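Local coordinates for amine oxidase domain-containing protein (Pyrococcus furiosus, PDB 3NRN) that is of unknown function but binds adenosine monophosphate in a Rossmann-type fold and is probably an oxidoreductase of the flavin-containing amine oxidase family, at residues E126-P129 and K135-I138; V213-E218 and N372-V377; R242-L247 and I367-N372. All blocks are in the same frame, centred on the assembly; numbering follows the deposited sequence.

Interaction 1. Residues E126-P129 and K135-I138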
loop_
_atom_site.group_PDB
_atom_site.type_symbol
_atom_site.label_atom_id
_atom_site.label_comp_id
_atom_site.label_asym_id
_atom_site.label_seq_id
_atom_site.Cartn_x
_atom_site.Cartn_y
_atom_site.Cartn_z
ATOM N N GLU A 126 -26.727 1.727 0.919
ATOM C CA GLU A 126 -26.750 2.378 -0.384
ATOM C C GLU A 126 -25.668 1.817 -1.304
ATOM O O GLU A 126 -24.567 1.484 -0.857
ATOM C CB GLU A 126 -26.514 3.887 -0.219
ATOM C CG GLU A 126 -27.517 4.621 0.663
ATOM C CD GLU A 126 -28.720 5.127 -0.111
ATOM O OE1 GLU A 126 -28.521 5.841 -1.117
ATOM O OE2 GLU A 126 -29.864 4.819 0.287
ATOM N N GLU A 127 -25.992 1.710 -2.589
ATOM C CA GLU A 127 -25.038 1.236 -3.583
ATOM C C GLU A 127 -24.906 2.335 -4.628
ATOM O O GLU A 127 -25.323 2.186 -5.775
ATOM C CB GLU A 127 -25.504 -0.073 -4.239
ATOM C CG GLU A 127 -26.901 -0.050 -4.838
ATOM C CD GLU A 127 -27.964 -0.516 -3.861
ATOM O OE1 GLU A 127 -28.175 0.162 -2.831
ATOM O OE2 GLU A 127 -28.586 -1.569 -4.126
ATOM N N ILE A 128 -24.326 3.452 -4.203
ATOM C CA ILE A 128 -24.129 4.606 -5.065
ATOM C C ILE A 128 -22.693 5.115 -4.933
ATOM O O ILE A 128 -21.989 4.769 -3.984
ATOM C CB ILE A 128 -25.094 5.736 -4.672
ATOM C CG1 ILE A 128 -24.811 6.173 -3.233
ATOM C CG2 ILE A 128 -26.535 5.262 -4.808
ATOM C CD1 ILE A 128 -25.753 7.236 -2.715
ATOM N N PRO A 129 -22.240 5.947 -5.887
ATOM C CA PRO A 129 -20.877 6.482 -5.834
ATOM C C PRO A 129 -20.640 7.193 -4.513
ATOM O O PRO A 129 -21.575 7.715 -3.911
ATOM C CB PRO A 129 -20.839 7.446 -7.016
ATOM C CG PRO A 129 -21.780 6.817 -7.987
ATOM C CD PRO A 129 -22.934 6.416 -7.097
ATOM N N LYS A 135 -22.664 13.988 -0.826
ATOM C CA LYS A 135 -23.521 15.136 -1.101
ATOM C C LYS A 135 -24.867 15.004 -0.383
ATOM O O LYS A 135 -25.385 15.973 0.170
ATOM C CB LYS A 135 -23.760 15.277 -2.607
ATOM C CG LYS A 135 -22.520 15.617 -3.412
ATOM C CD LYS A 135 -22.836 15.634 -4.897
ATOM C CE LYS A 135 -21.602 15.949 -5.722
ATOM N NZ LYS A 135 -21.879 15.815 -7.181
ATOM N N GLU A 136 -25.425 13.798 -0.384
ATOM C CA GLU A 136 -26.711 13.552 0.253
ATOM C C GLU A 136 -26.632 13.566 1.779
ATOM O O GLU A 136 -27.343 14.322 2.439
ATOM C CB GLU A 136 -27.270 12.210 -0.218
ATOM C CG GLU A 136 -27.342 12.078 -1.733
ATOM C CD GLU A 136 -27.785 10.698 -2.186
ATOM O OE1 GLU A 136 -27.234 9.698 -1.673
ATOM O OE2 GLU A 136 -28.672 10.611 -3.064
ATOM N N LYS A 137 -25.760 12.730 2.333
ATOM C CA LYS A 137 -25.597 12.627 3.780
ATOM C C LYS A 137 -25.084 13.907 4.435
ATOM O O LYS A 137 -25.493 14.245 5.546
ATOM C CB LYS A 137 -24.653 11.465 4.120
ATOM C CG LYS A 137 -25.135 10.103 3.630
ATOM C CD LYS A 137 -26.345 9.597 4.412
ATOM C CE LYS A 137 -25.962 9.193 5.833
ATOM N NZ LYS A 137 -27.082 8.523 6.561
ATOM N N ILE A 138 -24.193 14.619 3.754
ATOM C CA ILE A 138 -23.643 15.851 4.308
ATOM C C ILE A 138 -24.072 17.092 3.530
ATOM O O ILE A 138 -24.640 18.024 4.101
ATOM C CB ILE A 138 -22.103 15.805 4.348
ATOM C CG1 ILE A 138 -21.643 14.634 5.223
ATOM C CG2 ILE A 138 -21.561 17.122 4.882
ATOM C CD1 ILE A 138 -20.142 14.401 5.222
#
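I128 and E136 meet because their torsions aim the two side chains at each other: CG1 of I128 sits between the backbone N and the carbonyl carbon (chi1 61°), while the E136 chain runs extended beyond CG (chi2 175°). The two come from opposite directions, and the CD1 methyl of I128 ends 3.1 Å from E136 OE1, close for a carbon against an oxygen. No hydrogen bond spans the segments, and the CA atoms of these residues remain 10.7 Å apart, so side-chain length does all the bridging. E126, bent at chi2, brings a second carboxylate in at a slant: its OE1 lies 4.1 Å from E136 OE1, with the two carboxylate planes 65° apart. Such like charges probably repel, and might slightly favour protonation of one group, but glutamate suits this surface because both residues are exposed and water can probably screen them. Isoleucine suits its intermediate place, a partly exposed aliphatic arm whose CD1 meets the carboxylate of E136. The contact is plain surface packing away from the nucleotide site. P129 is the N-cap residue of helix 130-137, whose last turn carries E136; the I128 backbone is hydrogen-bonded to A165 at the start of helix 165-178, and K135 packs on L145 of helix 142-156.

Interaction 2. Residues V213-E218 and N372-V377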
loop_
_atom_site.group_PDB
_atom_site.type_symbol
_atom_site.label_atom_id
_atom_site.label_comp_id
_atom_site.label_asym_id
_atom_site.label_seq_id
_atom_site.Cartn_x
_atom_site.Cartn_y
_atom_site.Cartn_z
ATOM N N VAL A 213 8.027 -20.023 -13.744
ATOM C CA VAL A 213 7.360 -20.033 -15.040
ATOM C C VAL A 213 6.136 -20.934 -15.035
ATOM O O VAL A 213 5.352 -20.942 -15.978
ATOM C CB VAL A 213 8.314 -20.498 -16.167
ATOM C CG1 VAL A 213 9.536 -19.593 -16.211
ATOM C CG2 VAL A 213 8.732 -21.935 -15.949
ATOM N N GLU A 214 5.955 -21.681 -13.954
ATOM C CA GLU A 214 4.826 -22.584 -13.882
ATOM C C GLU A 214 4.506 -23.024 -12.470
ATOM O O GLU A 214 5.386 -23.479 -11.739
ATOM C CB GLU A 214 5.110 -23.829 -14.725
ATOM C CG GLU A 214 3.917 -24.758 -14.909
ATOM C CD GLU A 214 4.320 -26.095 -15.516
ATOM O OE1 GLU A 214 5.217 -26.105 -16.389
ATOM O OE2 GLU A 214 3.739 -27.131 -15.127
ATOM N N ILE A 215 3.242 -22.879 -12.085
ATOM C CA ILE A 215 2.791 -23.332 -10.775
ATOM C C ILE A 215 1.849 -24.457 -11.179
ATOM O O ILE A 215 0.706 -24.211 -11.560
ATOM C CB ILE A 215 2.001 -22.245 -10.007
ATOM C CG1 ILE A 215 2.887 -21.022 -9.767
ATOM C CG2 ILE A 215 1.514 -22.799 -8.674
ATOM C CD1 ILE A 215 2.176 -19.861 -9.061
ATOM N N ASN A 216 2.346 -25.688 -11.135
ATOM C CA ASN A 216 1.538 -26.828 -11.542
ATOM C C ASN A 216 0.657 -27.330 -10.406
ATOM O O ASN A 216 1.138 -27.951 -9.466
ATOM C CB ASN A 216 2.440 -27.955 -12.048
ATOM C CG ASN A 216 1.654 -29.076 -12.706
ATOM O OD1 ASN A 216 0.598 -29.481 -12.214
ATOM N ND2 ASN A 216 2.172 -29.590 -13.818
ATOM N N ILE A 217 -0.641 -27.059 -10.515
ATOM C CA ILE A 217 -1.628 -27.456 -9.506
ATOM C C ILE A 217 -1.802 -28.959 -9.325
ATOM O O ILE A 217 -1.944 -29.440 -8.205
ATOM C CB ILE A 217 -3.013 -26.851 -9.829
ATOM C CG1 ILE A 217 -2.921 -25.332 -9.775
ATOM C CG2 ILE A 217 -4.057 -27.346 -8.847
ATOM C CD1 ILE A 217 -2.324 -24.832 -8.507
ATOM N N GLU A 218 -1.809 -29.699 -10.423
ATOM C CA GLU A 218 -1.965 -31.144 -10.339
ATOM C C GLU A 218 -0.764 -31.817 -9.668
ATOM O O GLU A 218 -0.929 -32.680 -8.806
ATOM C CB GLU A 218 -2.179 -31.726 -11.737
ATOM C CG GLU A 218 -3.496 -31.310 -12.377
ATOM C CD GLU A 218 -3.688 -31.908 -13.760
ATOM O OE1 GLU A 218 -3.545 -33.141 -13.899
ATOM O OE2 GLU A 218 -3.989 -31.149 -14.706
ATOM N N ASN A 372 -7.584 -22.994 -3.500
ATOM C CA ASN A 372 -7.229 -23.107 -2.089
ATOM C C ASN A 372 -5.773 -23.525 -1.856
ATOM O O ASN A 372 -5.185 -23.186 -0.827
ATOM C CB ASN A 372 -8.144 -24.123 -1.392
ATOM C CG ASN A 372 -9.622 -23.828 -1.600
ATOM O OD1 ASN A 372 -10.056 -22.679 -1.534
ATOM N ND2 ASN A 372 -10.403 -24.873 -1.835
ATOM N N GLU A 373 -5.203 -24.275 -2.797
ATOM C CA GLU A 373 -3.818 -24.740 -2.677
ATOM C C GLU A 373 -2.857 -23.621 -3.049
ATOM O O GLU A 373 -1.680 -23.645 -2.687
ATOM C CB GLU A 373 -3.562 -25.956 -3.582
ATOM C CG GLU A 373 -3.822 -25.725 -5.068
ATOM C CD GLU A 373 -5.269 -26.011 -5.478
ATOM O OE1 GLU A 373 -6.195 -25.370 -4.935
ATOM O OE2 GLU A 373 -5.477 -26.883 -6.351
ATOM N N VAL A 374 -3.369 -22.653 -3.800
ATOM C CA VAL A 374 -2.582 -21.496 -4.202
ATOM C C VAL A 374 -3.415 -20.281 -3.860
ATOM O O VAL A 374 -4.586 -20.210 -4.235
ATOM C CB VAL A 374 -2.306 -21.461 -5.726
ATOM C CG1 VAL A 374 -1.498 -20.223 -6.071
ATOM C CG2 VAL A 374 -1.568 -22.715 -6.154
ATOM N N LEU A 375 -2.814 -19.340 -3.140
ATOM C CA LEU A 375 -3.498 -18.110 -2.760
ATOM C C LEU A 375 -2.681 -16.913 -3.205
ATOM O O LEU A 375 -1.472 -17.006 -3.392
ATOM C CB LEU A 375 -3.711 -18.037 -1.245
ATOM C CG LEU A 375 -4.567 -19.120 -0.588
ATOM C CD1 LEU A 375 -4.758 -18.761 0.879
ATOM C CD2 LEU A 375 -5.923 -19.239 -1.298
ATOM N N VAL A 376 -3.352 -15.785 -3.363
ATOM C CA VAL A 376 -2.701 -14.557 -3.799
ATOM C C VAL A 376 -2.641 -13.530 -2.672
ATOM O O VAL A 376 -3.630 -13.320 -1.970
ATOM C CB VAL A 376 -3.477 -13.938 -5.000
ATOM C CG1 VAL A 376 -2.942 -12.539 -5.331
ATOM C CG2 VAL A 376 -3.362 -14.845 -6.209
ATOM N N VAL A 377 -1.477 -12.911 -2.477
ATOM C CA VAL A 377 -1.340 -11.858 -1.470
ATOM C C VAL A 377 -0.604 -10.712 -2.140
ATOM O O VAL A 377 0.005 -10.908 -3.199
ATOM C CB VAL A 377 -0.549 -12.306 -0.200
ATOM C CG1 VAL A 377 -1.269 -13.465 0.478
ATOM C CG2 VAL A 377 0.894 -12.684 -0.562
#
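I217 and E373 mark where the two backbones come nearest, their CA atoms 7.7 Å apart, too far for strand pairing, and no hydrogen bond joins the segments. Strand 374-376 is an outermost strand of the five-stranded parallel sheet of a Rossmann-type fold, and strand 212-216 belongs to a separate three-stranded antiparallel sheet, with a classic beta bulge where V213 and E214 face Y223. Side chains fill the interval. CG2 of V374 receives two isoleucines: I215 CG2 lies 4.0 Å from it, and I217 CD1 presses in to 3.3 Å, tighter than usual for two methyls. Branched aliphatic residues suit this seam, which I248 of helix 241-248 also covers. E373 crosses I217 at about a right angle, and the aliphatic part of its chain lies against the isoleucine, with CG 3.9 Å from I217 CD1. Cut back to an alanine, the position would probably leave a gap beside I217 and the backbone N of N372 without its carboxylate acceptor. A chi1 of 58° and a bend at chi2 (-89°) turn the glutamate back on its own chain, where N372 N donates to E373 OE1 over 3.1 Å, with an N-H...O angle of 143°.

Interaction 3. Residues R242-L247 and I367-N372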
loop_
_atom_site.group_PDB
_atom_site.type_symbol
_atom_site.label_atom_id
_atom_site.label_comp_id
_atom_site.label_asym_id
_atom_site.label_seq_id
_atom_site.Cartn_x
_atom_site.Cartn_y
_atom_site.Cartn_z
ATOM N N ARG A 242 -3.527 -11.575 -12.325
ATOM C CA ARG A 242 -3.318 -11.854 -13.739
ATOM C C ARG A 242 -2.116 -12.747 -14.017
ATOM O O ARG A 242 -2.223 -13.718 -14.756
ATOM C CB ARG A 242 -3.183 -10.543 -14.516
ATOM C CG ARG A 242 -2.972 -10.733 -16.009
ATOM C CD ARG A 242 -3.235 -9.451 -16.787
ATOM N NE ARG A 242 -4.581 -8.935 -16.549
ATOM C CZ ARG A 242 -5.144 -7.954 -17.248
ATOM N NH1 ARG A 242 -4.481 -7.375 -18.239
ATOM N NH2 ARG A 242 -6.373 -7.550 -16.958
ATOM N N GLU A 243 -0.970 -12.423 -13.429
ATOM C CA GLU A 243 0.225 -13.234 -13.649
ATOM C C GLU A 243 0.073 -14.628 -13.034
ATOM O O GLU A 243 0.504 -15.623 -13.613
ATOM C CB GLU A 243 1.448 -12.534 -13.053
ATOM C CG GLU A 243 2.774 -13.193 -13.403
ATOM C CD GLU A 243 3.012 -13.284 -14.902
ATOM O OE1 GLU A 243 2.716 -12.302 -15.618
ATOM O OE2 GLU A 243 3.503 -14.337 -15.360
ATOM N N THR A 244 -0.548 -14.700 -11.860
ATOM C CA THR A 244 -0.737 -15.981 -11.191
ATOM C C THR A 244 -1.635 -16.904 -12.022
ATOM O O THR A 244 -1.406 -18.108 -12.078
ATOM C CB THR A 244 -1.324 -15.781 -9.787
ATOM O OG1 THR A 244 -0.452 -14.931 -9.030
ATOM C CG2 THR A 244 -1.453 -17.103 -9.068
ATOM N N VAL A 245 -2.649 -16.333 -12.667
ATOM C CA VAL A 245 -3.543 -17.108 -13.524
ATOM C C VAL A 245 -2.697 -17.675 -14.675
ATOM O O VAL A 245 -2.823 -18.844 -15.045
ATOM C CB VAL A 245 -4.683 -16.211 -14.094
ATOM C CG1 VAL A 245 -5.350 -16.890 -15.286
ATOM C CG2 VAL A 245 -5.717 -15.939 -13.011
ATOM N N LYS A 246 -1.813 -16.844 -15.220
ATOM C CA LYS A 246 -0.936 -17.269 -16.310
ATOM C C LYS A 246 0.039 -18.378 -15.889
ATOM O O LYS A 246 0.315 -19.300 -16.660
ATOM C CB LYS A 246 -0.142 -16.073 -16.845
ATOM C CG LYS A 246 0.899 -16.452 -17.886
ATOM C CD LYS A 246 1.821 -15.292 -18.222
ATOM C CE LYS A 246 2.876 -15.708 -19.240
ATOM N NZ LYS A 246 3.818 -14.600 -19.564
ATOM N N LEU A 247 0.564 -18.296 -14.669
ATOM C CA LEU A 247 1.511 -19.305 -14.196
ATOM C C LEU A 247 0.837 -20.636 -13.936
ATOM O O LEU A 247 1.431 -21.702 -14.110
ATOM C CB LEU A 247 2.206 -18.830 -12.914
ATOM C CG LEU A 247 3.178 -17.654 -13.072
ATOM C CD1 LEU A 247 3.726 -17.254 -11.712
ATOM C CD2 LEU A 247 4.324 -18.044 -14.010
ATOM N N ILE A 367 -15.818 -11.601 -8.395
ATOM C CA ILE A 367 -15.568 -13.005 -8.132
ATOM C C ILE A 367 -14.266 -13.120 -7.342
ATOM O O ILE A 367 -13.244 -12.547 -7.725
ATOM C CB ILE A 367 -15.484 -13.776 -9.454
ATOM C CG1 ILE A 367 -16.676 -13.385 -10.335
ATOM C CG2 ILE A 367 -15.508 -15.280 -9.184
ATOM C CD1 ILE A 367 -16.611 -13.905 -11.755
ATOM N N GLU A 368 -14.300 -13.841 -6.226
ATOM C CA GLU A 368 -13.098 -13.974 -5.410
ATOM C C GLU A 368 -12.162 -15.059 -5.934
ATOM O O GLU A 368 -12.560 -15.888 -6.758
ATOM C CB GLU A 368 -13.477 -14.254 -3.954
ATOM C CG GLU A 368 -13.927 -15.670 -3.657
ATOM C CD GLU A 368 -14.359 -15.833 -2.206
ATOM O OE1 GLU A 368 -14.368 -16.976 -1.702
ATOM O OE2 GLU A 368 -14.700 -14.811 -1.570
ATOM N N TRP A 369 -10.911 -15.041 -5.473
ATOM C CA TRP A 369 -9.931 -16.038 -5.907
ATOM C C TRP A 369 -10.557 -17.402 -5.642
ATOM O O TRP A 369 -10.978 -17.685 -4.532
ATOM C CB TRP A 369 -8.625 -15.878 -5.127
ATOM C CG TRP A 369 -7.575 -16.865 -5.535
ATOM C CD1 TRP A 369 -7.154 -17.955 -4.830
ATOM C CD2 TRP A 369 -6.813 -16.853 -6.750
ATOM N NE1 TRP A 369 -6.175 -18.622 -5.528
ATOM C CE2 TRP A 369 -5.946 -17.966 -6.710
ATOM C CE3 TRP A 369 -6.778 -16.010 -7.866
ATOM C CZ2 TRP A 369 -5.049 -18.258 -7.742
ATOM C CZ3 TRP A 369 -5.883 -16.301 -8.898
ATOM C CH2 TRP A 369 -5.031 -17.414 -8.825
ATOM N N PRO A 370 -10.618 -18.267 -6.668
ATOM C CA PRO A 370 -11.210 -19.611 -6.581
ATOM C C PRO A 370 -10.421 -20.804 -6.028
ATOM O O PRO A 370 -11.028 -21.793 -5.626
ATOM C CB PRO A 370 -11.645 -19.865 -8.019
ATOM C CG PRO A 370 -10.488 -19.289 -8.783
ATOM C CD PRO A 370 -10.196 -17.972 -8.050
ATOM N N LEU A 371 -9.092 -20.734 -6.005
ATOM C CA LEU A 371 -8.293 -21.872 -5.534
ATOM C C LEU A 371 -7.927 -21.833 -4.052
ATOM O O LEU A 371 -7.943 -20.772 -3.433
ATOM C CB LEU A 371 -7.021 -21.986 -6.386
ATOM C CG LEU A 371 -7.321 -22.103 -7.882
ATOM C CD1 LEU A 371 -6.030 -22.166 -8.676
ATOM C CD2 LEU A 371 -8.156 -23.359 -8.119
ATOM N N ASN A 372 -7.584 -22.994 -3.500
ATOM C CA ASN A 372 -7.229 -23.107 -2.089
ATOM C C ASN A 372 -5.773 -23.525 -1.856
ATOM O O ASN A 372 -5.185 -23.186 -0.827
ATOM C CB ASN A 372 -8.144 -24.123 -1.392
ATOM C CG ASN A 372 -9.622 -23.828 -1.600
ATOM O OD1 ASN A 372 -10.056 -22.679 -1.534
ATOM N ND2 ASN A 372 -10.403 -24.873 -1.835
#
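W369 makes its apolar contacts with T244 and V245 through the far end of the indole, where the six-membered ring reaches helix 241-248. A chi1 of -179° swings CG opposite the backbone N and carries the ring out from its loop, spanning backbones whose nearest CA atoms, those of V245 and W369, are 10.0 Å apart. T244 offers its methyl: CG2 stands 3.6 Å from W369 CH2. Next to it, V245 CG2 lies 4.1 Å from W369 CZ3. The following proline adds to the packing, P370 CD lying 3.6 Å above one face of the indole, offset toward its rim, and the ring of F253 meets that of W369 with the planes about 55° apart. The polar bonds are made to other partners. W369 NE1 is hydrogen-bonded to the backbone oxygen of V374, and T244 OG1 to S237 OG and to the backbone oxygen of G240. Tryptophan and threonine suit their places by this division: a broad hydrocarbon end or a methyl turns to the buried contact, while the N-H ties the indole to strand 374-376 and the hydroxyl bonds S237 and G240, so neither the indole N-H nor the threonine hydroxyl loses its partner to the packing.

In the fold
Interactions 2 and 3 form one neighbourhood, their centres 8 Å apart; interaction 1 lies at the surface, its centre about 40 and 33 Å from theirs, and touches neither. Along the chain interaction 1 closes first; interaction 2 then opens, and interaction 3 comes within that span, its second segment running into N372, which both contacts share. Helix 241-248 packs against both the small antiparallel sheet and strand 374-376 of the parallel sheet: I215 N is probably hydrogen-bonded to L247 O, 3.0 Å away. Together they fasten chain parts 154 and 120 residues apart at their closest ends, near the bound AMP, about 8 Å from the side chains of I215 and T244, whereas interaction 1 is local to the helical region.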